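Nucleoporin NUP116 (Candida glabrata, PDB 3NF5) probably helps to build the nuclear pore complex as a GLFG-family nucleoporin, the piece described here being its C-terminal pore-targeting domain. Local coordinates at residues Arg121-Tyr126 against Glu139-Ala144; Gln73-Leu78 against Tyr105-Ser110. One frame throughout, in Å; residues are numbered along the deposited sequence.

Contact 1: residues Arg121-Tyr126 against Glu139-Ala144; sequences RIMERY and ESYDPA
Tyr126 and Tyr141 each carry CG anti to the backbone N (chi1 -173° and 175°), and this shared choice sends one ring out from helix 122-132 and the other out from strand 137-142 until they meet. They illustrate how a helix can be set beside the edge strand of a sheet without a single hydrogen bond between the two segments. The pair is T-shaped: the edge of Tyr126 is directed at the face of Tyr141, with the planes at 88° and the centroids 5.2 Å apart. Tyr126 CD2 and CE2 both meet the hydroxyl end of Tyr141, CD2 lying 3.6 Å from Tyr141 OH. On the opposite face of the Tyr141 ring, toward its rim, sits the backbone N of Pro143. Selenomethionine Met123, one turn earlier on the helix, is bent at chi2 and lies across Pro143, its CG 3.8 Å from Pro143 CB and its SE near the edge of the Tyr141 ring. An Asx turn folds the backbone from Asp142 to Ala144, with Ala144 N donating to Asp142 OD1 over 2.8 Å from well above the carboxylate plane. The Tyr141 hydroxyl is hydrogen-bonded to Cys104 O, so the ring is also held at its hydroxyl end. Pro143 O is less well served: Met123 CE comes within 3.3 Å of it, and this buried carbonyl has no hydrogen-bonding partner in the model. The chemistry thus implies an apolar join, directed by ring geometry, that probably pays a small polar cost at Pro143.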
ATOM      1  N   ARG A 121     -21.479  16.612  -6.642  1.00 30.33           N
ATOM      2  CA  ARG A 121     -20.503  17.365  -7.437  1.00 30.43           C
ATOM      3  C   ARG A 121     -19.091  17.408  -6.812  1.00 29.13           C
ATOM      4  O   ARG A 121     -18.118  17.776  -7.516  1.00 29.60           O
ATOM      5  CB  ARG A 121     -20.969  18.789  -7.638  1.00 30.89           C
ATOM      6  CG  ARG A 121     -22.224  18.929  -8.502  1.00 32.08           C
ATOM      7  CD  ARG A 121     -22.833  20.299  -8.274  1.00 34.05           C
ATOM      8  NE  ARG A 121     -24.174  20.361  -8.840  1.00 36.54           N
ATOM      9  CZ  ARG A 121     -24.421  20.433 -10.137  1.00 36.24           C
ATOM     10  NH1 ARG A 121     -23.421  20.465 -11.014  1.00 35.31           N
ATOM     11  NH2 ARG A 121     -25.684  20.491 -10.549  1.00 39.50           N
ATOM     12  N   ILE A 122     -18.973  17.111  -5.506  1.00 27.51           N
ATOM     13  CA  ILE A 122     -17.650  17.025  -4.878  1.00 26.78           C
ATOM     14  C   ILE A 122     -16.798  15.884  -5.445  1.00 26.84           C
ATOM     15  O   ILE A 122     -15.550  15.932  -5.392  1.00 26.74           O
ATOM     16  CB  ILE A 122     -17.713  16.929  -3.318  1.00 26.64           C
ATOM     17  CG1 ILE A 122     -16.349  17.323  -2.720  1.00 26.86           C
ATOM     18  CG2 ILE A 122     -18.274  15.561  -2.836  1.00 23.53           C
ATOM     19  CD1 ILE A 122     -16.403  17.792  -1.292  1.00 27.76           C
HETATM   20  N   MSE A 123     -17.452  14.859  -5.963  1.00 26.41           N
HETATM   21  CA  MSE A 123     -16.722  13.696  -6.466  1.00 28.21           C
HETATM   22  C   MSE A 123     -15.724  14.015  -7.573  1.00 27.86           C
HETATM   23  O   MSE A 123     -14.549  13.562  -7.516  1.00 26.44           O
HETATM   24  CB  MSE A 123     -17.698  12.595  -6.916  1.00 28.01           C
HETATM   25  CG  MSE A 123     -18.394  11.909  -5.790  1.00 29.92           C
HETATM   26 SE   MSE A 123     -17.191  11.375  -4.289  1.00 32.50          SE
HETATM   27  CE  MSE A 123     -18.346   9.983  -3.626  1.00 28.39           C
ATOM     28  N   GLU A 124     -16.172  14.802  -8.563  1.00 27.01           N
ATOM     29  CA  GLU A 124     -15.307  15.193  -9.685  1.00 26.77           C
ATOM     30  C   GLU A 124     -14.207  16.134  -9.220  1.00 26.71           C
ATOM     31  O   GLU A 124     -13.080  16.085  -9.719  1.00 25.84           O
ATOM     32  CB  GLU A 124     -16.091  15.844 -10.846  1.00 27.20           C
ATOM     33  N   ARG A 125     -14.521  16.998  -8.251  1.00 26.14           N
ATOM     34  CA  ARG A 125     -13.488  17.863  -7.720  1.00 25.75           C
ATOM     35  C   ARG A 125     -12.425  17.046  -6.988  1.00 23.68           C
ATOM     36  O   ARG A 125     -11.255  17.376  -7.076  1.00 22.70           O
ATOM     37  CB  ARG A 125     -14.089  18.988  -6.814  1.00 27.16           C
ATOM     38  CG  ARG A 125     -14.889  20.037  -7.602  1.00 31.68           C
ATOM     39  CD  ARG A 125     -15.211  21.297  -6.743  1.00 31.85           C
ATOM     40  NE  ARG A 125     -16.020  20.978  -5.580  1.00 36.53           N
ATOM     41  CZ  ARG A 125     -17.357  20.891  -5.550  1.00 38.68           C
ATOM     42  NH1 ARG A 125     -18.101  21.097  -6.633  1.00 40.43           N
ATOM     43  NH2 ARG A 125     -17.956  20.588  -4.406  1.00 41.19           N
ATOM     44  N   TYR A 126     -12.828  16.022  -6.249  1.00 22.99           N
ATOM     45  CA  TYR A 126     -11.907  15.146  -5.537  1.00 23.10           C
ATOM     46  C   TYR A 126     -10.995  14.357  -6.538  1.00 23.12           C
ATOM     47  O   TYR A 126      -9.799  14.217  -6.291  1.00 22.63           O
ATOM     48  CB  TYR A 126     -12.700  14.166  -4.645  1.00 22.07           C
ATOM     49  CG  TYR A 126     -11.855  13.286  -3.700  1.00 22.65           C
ATOM     50  CD1 TYR A 126     -10.765  13.798  -3.004  1.00 21.68           C
ATOM     51  CD2 TYR A 126     -12.161  11.944  -3.524  1.00 18.16           C
ATOM     52  CE1 TYR A 126      -9.987  12.957  -2.120  1.00 23.27           C
ATOM     53  CE2 TYR A 126     -11.417  11.114  -2.665  1.00 22.06           C
ATOM     54  CZ  TYR A 126     -10.341  11.626  -1.951  1.00 21.91           C
ATOM     55  OH  TYR A 126      -9.648  10.785  -1.093  1.00 21.07           O
ATOM     56  N   GLU A 139      -4.491   6.663 -12.157  1.00 17.41           N
ATOM     57  CA  GLU A 139      -5.107   5.742 -13.103  1.00 18.42           C
ATOM     58  C   GLU A 139      -6.636   5.829 -12.986  1.00 17.66           C
ATOM     59  O   GLU A 139      -7.335   6.066 -13.989  1.00 18.35           O
ATOM     60  CB  GLU A 139      -4.679   4.271 -12.930  1.00 18.55           C
ATOM     61  CG  GLU A 139      -3.293   3.949 -13.411  1.00 22.86           C
ATOM     62  CD  GLU A 139      -3.061   2.400 -13.552  1.00 28.13           C
ATOM     63  OE1 GLU A 139      -3.627   1.628 -12.728  1.00 26.37           O
ATOM     64  OE2 GLU A 139      -2.311   1.999 -14.517  1.00 25.02           O
ATOM     65  N   SER A 140      -7.178   5.622 -11.809  1.00 17.46           N
ATOM     66  CA  SER A 140      -8.639   5.642 -11.685  1.00 17.60           C
ATOM     67  C   SER A 140      -9.150   5.990 -10.289  1.00 18.06           C
ATOM     68  O   SER A 140      -8.426   5.820  -9.301  1.00 19.53           O
ATOM     69  CB  SER A 140      -9.173   4.276 -12.041  1.00 17.80           C
ATOM     70  OG  SER A 140      -8.798   3.310 -11.063  1.00 18.01           O
ATOM     71  N   TYR A 141     -10.373   6.484 -10.223  1.00 17.97           N
ATOM     72  CA  TYR A 141     -11.063   6.710  -8.925  1.00 20.05           C
ATOM     73  C   TYR A 141     -12.539   6.415  -9.101  1.00 21.87           C
ATOM     74  O   TYR A 141     -13.143   7.020  -9.978  1.00 21.83           O
ATOM     75  CB  TYR A 141     -10.941   8.139  -8.454  1.00 20.51           C
ATOM     76  CG  TYR A 141     -11.768   8.365  -7.196  1.00 18.71           C
ATOM     77  CD1 TYR A 141     -11.445   7.716  -6.021  1.00 20.11           C
ATOM     78  CD2 TYR A 141     -12.877   9.223  -7.203  1.00 22.50           C
ATOM     79  CE1 TYR A 141     -12.212   7.888  -4.862  1.00 20.60           C
ATOM     80  CE2 TYR A 141     -13.621   9.428  -6.078  1.00 22.05           C
ATOM     81  CZ  TYR A 141     -13.327   8.748  -4.903  1.00 22.08           C
ATOM     82  OH  TYR A 141     -14.094   8.951  -3.734  1.00 27.61           O
ATOM     83  N   ASP A 142     -13.070   5.513  -8.277  1.00 23.33           N
ATOM     84  CA  ASP A 142     -14.444   5.090  -8.328  1.00 25.22           C
ATOM     85  C   ASP A 142     -15.209   5.674  -7.120  1.00 25.81           C
ATOM     86  O   ASP A 142     -15.037   5.230  -5.973  1.00 25.50           O
ATOM     87  CB  ASP A 142     -14.530   3.588  -8.327  1.00 25.88           C
ATOM     88  CG  ASP A 142     -15.965   3.089  -8.397  1.00 30.34           C
ATOM     89  OD1 ASP A 142     -16.894   3.914  -8.266  1.00 33.44           O
ATOM     90  OD2 ASP A 142     -16.154   1.880  -8.601  1.00 31.93           O
ATOM     91  N   PRO A 143     -16.037   6.697  -7.380  1.00 26.86           N
ATOM     92  CA  PRO A 143     -16.827   7.363  -6.339  1.00 27.85           C
ATOM     93  C   PRO A 143     -17.776   6.436  -5.567  1.00 28.99           C
ATOM     94  O   PRO A 143     -18.178   6.749  -4.420  1.00 29.23           O
ATOM     95  CB  PRO A 143     -17.650   8.392  -7.126  1.00 28.79           C
ATOM     96  CG  PRO A 143     -17.159   8.402  -8.468  1.00 26.64           C
ATOM     97  CD  PRO A 143     -16.309   7.244  -8.715  1.00 27.01           C
ATOM     98  N   ALA A 144     -18.176   5.348  -6.203  1.00 28.55           N
ATOM     99  CA  ALA A 144     -19.065   4.398  -5.571  1.00 29.57           C
ATOM    100  C   ALA A 144     -18.387   3.499  -4.536  1.00 29.85           C
ATOM    101  O   ALA A 144     -18.945   3.257  -3.465  1.00 30.75           O
ATOM    102  CB  ALA A 144     -19.739   3.565  -6.620  1.00 30.50           C
TER

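Contact 2: residues Gln73-Leu78 against Tyr105-Ser110; sequences QPMSVL and YPLDKS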
ATOM      1  N   GLN A  73      -3.273   2.774   6.154  1.00 22.65           N
ATOM      2  CA  GLN A  73      -4.214   3.239   7.172  1.00 22.80           C
ATOM      3  C   GLN A  73      -5.413   3.822   6.438  1.00 22.70           C
ATOM      4  O   GLN A  73      -5.382   3.916   5.216  1.00 21.00           O
ATOM      5  CB  GLN A  73      -3.547   4.378   7.931  1.00 25.70           C
ATOM      6  CG  GLN A  73      -2.330   4.024   8.740  1.00 28.14           C
ATOM      7  CD  GLN A  73      -1.949   5.207   9.614  1.00 36.94           C
ATOM      8  OE1 GLN A  73      -1.496   6.259   9.124  1.00 39.44           O
ATOM      9  NE2 GLN A  73      -2.207   5.073  10.907  1.00 40.81           N
ATOM     10  N   PRO A  74      -6.435   4.286   7.172  1.00 22.89           N
ATOM     11  CA  PRO A  74      -7.514   5.021   6.495  1.00 21.76           C
ATOM     12  C   PRO A  74      -7.053   6.179   5.638  1.00 21.65           C
ATOM     13  O   PRO A  74      -6.466   7.147   6.156  1.00 21.03           O
ATOM     14  CB  PRO A  74      -8.390   5.536   7.688  1.00 23.44           C
ATOM     15  CG  PRO A  74      -8.111   4.555   8.821  1.00 22.69           C
ATOM     16  CD  PRO A  74      -6.657   4.175   8.650  1.00 23.18           C
HETATM   17  N   MSE A  75      -7.314   6.095   4.309  1.00 21.33           N
HETATM   18  CA  MSE A  75      -6.928   7.136   3.331  1.00 21.29           C
HETATM   19  C   MSE A  75      -5.468   7.576   3.445  1.00 20.43           C
HETATM   20  O   MSE A  75      -5.131   8.767   3.335  1.00 20.86           O
HETATM   21  CB  MSE A  75      -7.867   8.327   3.416  1.00 22.32           C
HETATM   22  CG  MSE A  75      -9.253   7.900   3.373  1.00 24.56           C
HETATM   23 SE   MSE A  75     -10.490   9.408   3.042  1.00 26.44          SE
HETATM   24  CE  MSE A  75     -11.927   8.528   3.794  1.00 25.23           C
ATOM     25  N   SER A  76      -4.594   6.588   3.667  1.00 17.80           N
ATOM     26  CA  SER A  76      -3.208   6.879   3.963  1.00 18.21           C
ATOM     27  C   SER A  76      -2.294   5.694   3.548  1.00 17.75           C
ATOM     28  O   SER A  76      -2.535   4.552   3.989  1.00 17.49           O
ATOM     29  CB  SER A  76      -3.066   7.240   5.460  1.00 19.18           C
ATOM     30  OG  SER A  76      -1.710   7.607   5.767  1.00 21.12           O
ATOM     31  N   VAL A  77      -1.293   6.000   2.695  1.00 17.73           N
ATOM     32  CA  VAL A  77      -0.152   5.108   2.389  1.00 17.96           C
ATOM     33  C   VAL A  77       1.168   5.675   2.910  1.00 18.72           C
ATOM     34  O   VAL A  77       1.574   6.773   2.511  1.00 19.18           O
ATOM     35  CB  VAL A  77      -0.010   4.926   0.864  1.00 19.12           C
ATOM     36  CG1 VAL A  77       0.901   3.676   0.540  1.00 18.72           C
ATOM     37  CG2 VAL A  77      -1.317   4.826   0.256  1.00 14.49           C
ATOM     38  N   LEU A  78       1.824   4.933   3.805  1.00 19.32           N
ATOM     39  CA  LEU A  78       3.074   5.324   4.441  1.00 19.56           C
ATOM     40  C   LEU A  78       4.137   4.293   4.075  1.00 20.42           C
ATOM     41  O   LEU A  78       4.054   3.128   4.478  1.00 19.03           O
ATOM     42  CB  LEU A  78       2.888   5.310   5.935  1.00 20.10           C
ATOM     43  CG  LEU A  78       1.730   6.183   6.508  1.00 22.05           C
ATOM     44  CD1 LEU A  78       1.607   6.014   8.048  1.00 21.06           C
ATOM     45  CD2 LEU A  78       1.767   7.700   6.067  1.00 21.49           C
ATOM     46  N   TYR A 105     -12.965   8.827   0.240  1.00 22.94           N
ATOM     47  CA  TYR A 105     -14.179   9.650  -0.058  1.00 24.00           C
ATOM     48  C   TYR A 105     -13.914  11.020   0.503  1.00 24.77           C
ATOM     49  O   TYR A 105     -13.297  11.101   1.558  1.00 24.87           O
ATOM     50  CB  TYR A 105     -15.378   9.084   0.669  1.00 23.65           C
ATOM     51  CG  TYR A 105     -15.888   7.747   0.222  1.00 24.12           C
ATOM     52  CD1 TYR A 105     -16.572   7.614  -0.968  1.00 21.73           C
ATOM     53  CD2 TYR A 105     -15.715   6.609   1.020  1.00 24.36           C
ATOM     54  CE1 TYR A 105     -17.065   6.368  -1.365  1.00 25.74           C
ATOM     55  CE2 TYR A 105     -16.186   5.379   0.633  1.00 24.70           C
ATOM     56  CZ  TYR A 105     -16.861   5.250  -0.554  1.00 26.10           C
ATOM     57  OH  TYR A 105     -17.344   4.008  -0.920  1.00 25.64           O
ATOM     58  N   PRO A 106     -14.357  12.093  -0.191  1.00 26.99           N
ATOM     59  CA  PRO A 106     -14.260  13.412   0.398  1.00 28.22           C
ATOM     60  C   PRO A 106     -15.065  13.396   1.663  1.00 28.81           C
ATOM     61  O   PRO A 106     -15.971  12.558   1.812  1.00 27.53           O
ATOM     62  CB  PRO A 106     -14.944  14.316  -0.646  1.00 29.03           C
ATOM     63  CG  PRO A 106     -15.109  13.468  -1.852  1.00 28.86           C
ATOM     64  CD  PRO A 106     -15.241  12.110  -1.360  1.00 27.17           C
ATOM     65  N   LEU A 107     -14.737  14.318   2.550  1.00 30.77           N
ATOM     66  CA  LEU A 107     -15.413  14.424   3.830  1.00 33.32           C
ATOM     67  C   LEU A 107     -16.223  15.724   3.888  1.00 34.37           C
ATOM     68  O   LEU A 107     -15.781  16.777   3.386  1.00 33.90           O
ATOM     69  CB  LEU A 107     -14.389  14.380   4.988  1.00 33.69           C
ATOM     70  CG  LEU A 107     -13.300  13.291   4.871  1.00 34.62           C
ATOM     71  CD1 LEU A 107     -12.256  13.486   5.946  1.00 35.31           C
ATOM     72  CD2 LEU A 107     -13.898  11.852   4.916  1.00 33.75           C
ATOM     73  N   ASP A 108     -17.402  15.622   4.498  1.00 37.48           N
ATOM     74  CA  ASP A 108     -18.184  16.810   4.959  1.00 39.53           C
ATOM     75  C   ASP A 108     -17.300  17.675   5.852  1.00 41.34           C
ATOM     76  O   ASP A 108     -16.804  17.202   6.866  1.00 41.35           O
ATOM     77  CB  ASP A 108     -19.422  16.380   5.750  1.00 39.75           C
ATOM     78  N   LYS A 109     -17.103  18.930   5.460  1.00 43.49           N
ATOM     79  CA  LYS A 109     -16.170  19.820   6.150  1.00 45.73           C
ATOM     80  C   LYS A 109     -16.579  20.184   7.583  1.00 47.08           C
ATOM     81  O   LYS A 109     -15.741  20.702   8.323  1.00 47.43           O
ATOM     82  CB  LYS A 109     -15.928  21.109   5.343  1.00 45.76           C
ATOM     83  CG  LYS A 109     -14.587  21.784   5.675  1.00 47.54           C
ATOM     84  CD  LYS A 109     -14.275  22.989   4.758  1.00 47.77           C
ATOM     85  CE  LYS A 109     -15.339  24.062   4.854  1.00 48.94           C
ATOM     86  NZ  LYS A 109     -14.771  25.404   4.562  1.00 49.59           N
ATOM     87  N   SER A 110     -17.833  19.893   7.957  1.00 48.74           N
ATOM     88  CA  SER A 110     -18.349  20.124   9.311  1.00 49.94           C
ATOM     89  C   SER A 110     -18.187  18.909  10.210  1.00 50.54           C
ATOM     90  O   SER A 110     -17.647  19.013  11.307  1.00 50.87           O
ATOM     91  CB  SER A 110     -19.838  20.511   9.277  1.00 50.23           C
ATOM     92  OG  SER A 110     -19.968  21.921   9.236  1.00 51.39           O
TER
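Met75 reaches from the two-residue turn of a β-hairpin, formed by strands 70-73 and 76-79, to the backbone of Tyr105 in the loop that follows strand 97-101. It is a compact example of one long side chain bridging a hairpin tip and an irregular loop. At Gln73 the first strand ends, its N and O paired with the O and N of Ser76, the Gln73 N to Ser76 O bond being 2.9 Å long. Pro74 takes the first corner and rests on Tyr46. Selenomethionine Met75 takes the second with positive phi (49°), a left-handed conformation that lets the chain reverse, and its side chain points at the loop 105-110. Beyond CG this side chain is extended (chi2 -166°), so that SE and CE arrive together in van der Waals contact with the main chain of Tyr105. SE is 3.6 Å from Tyr105 O, while CE is 3.7 Å from Tyr105 N, a buried nitrogen that has no partner in the model. With Ser76 the return strand begins; Val77 packs on Ile99 and Cys101, setting the hairpin against strand 97-101 of the larger sheet, while the backbone bonding of Leu78 with Val71 closes the hairpin itself. Across the contact, the Tyr105 side chain lies clear of Met75 and leads toward the segment 139-144. The remaining touch is between methyl groups, Met75 CE lying 4.0 Å from Leu107 CD2.

The two contacts share the loop that precedes helix 122-132 as common ground, although neither is a deep core. Contact 1 is the larger and more directional, joining that helix to the edge strand of the main sheet through rings and a proline; contact 2 is smaller, with an exposed hairpin tip leaning on the loop's backbone. Both use a selenomethionine, buried in contact 1 and exposed in contact 2, and neither has a hydrogen bond between its segments. Pro106 packs against Met123 and Tyr126, while Tyr105 OH makes a probable hydrogen bond to Ala144 O (3.1 Å). The segment 105-110 therefore meets the hairpin and also both halves of contact 1.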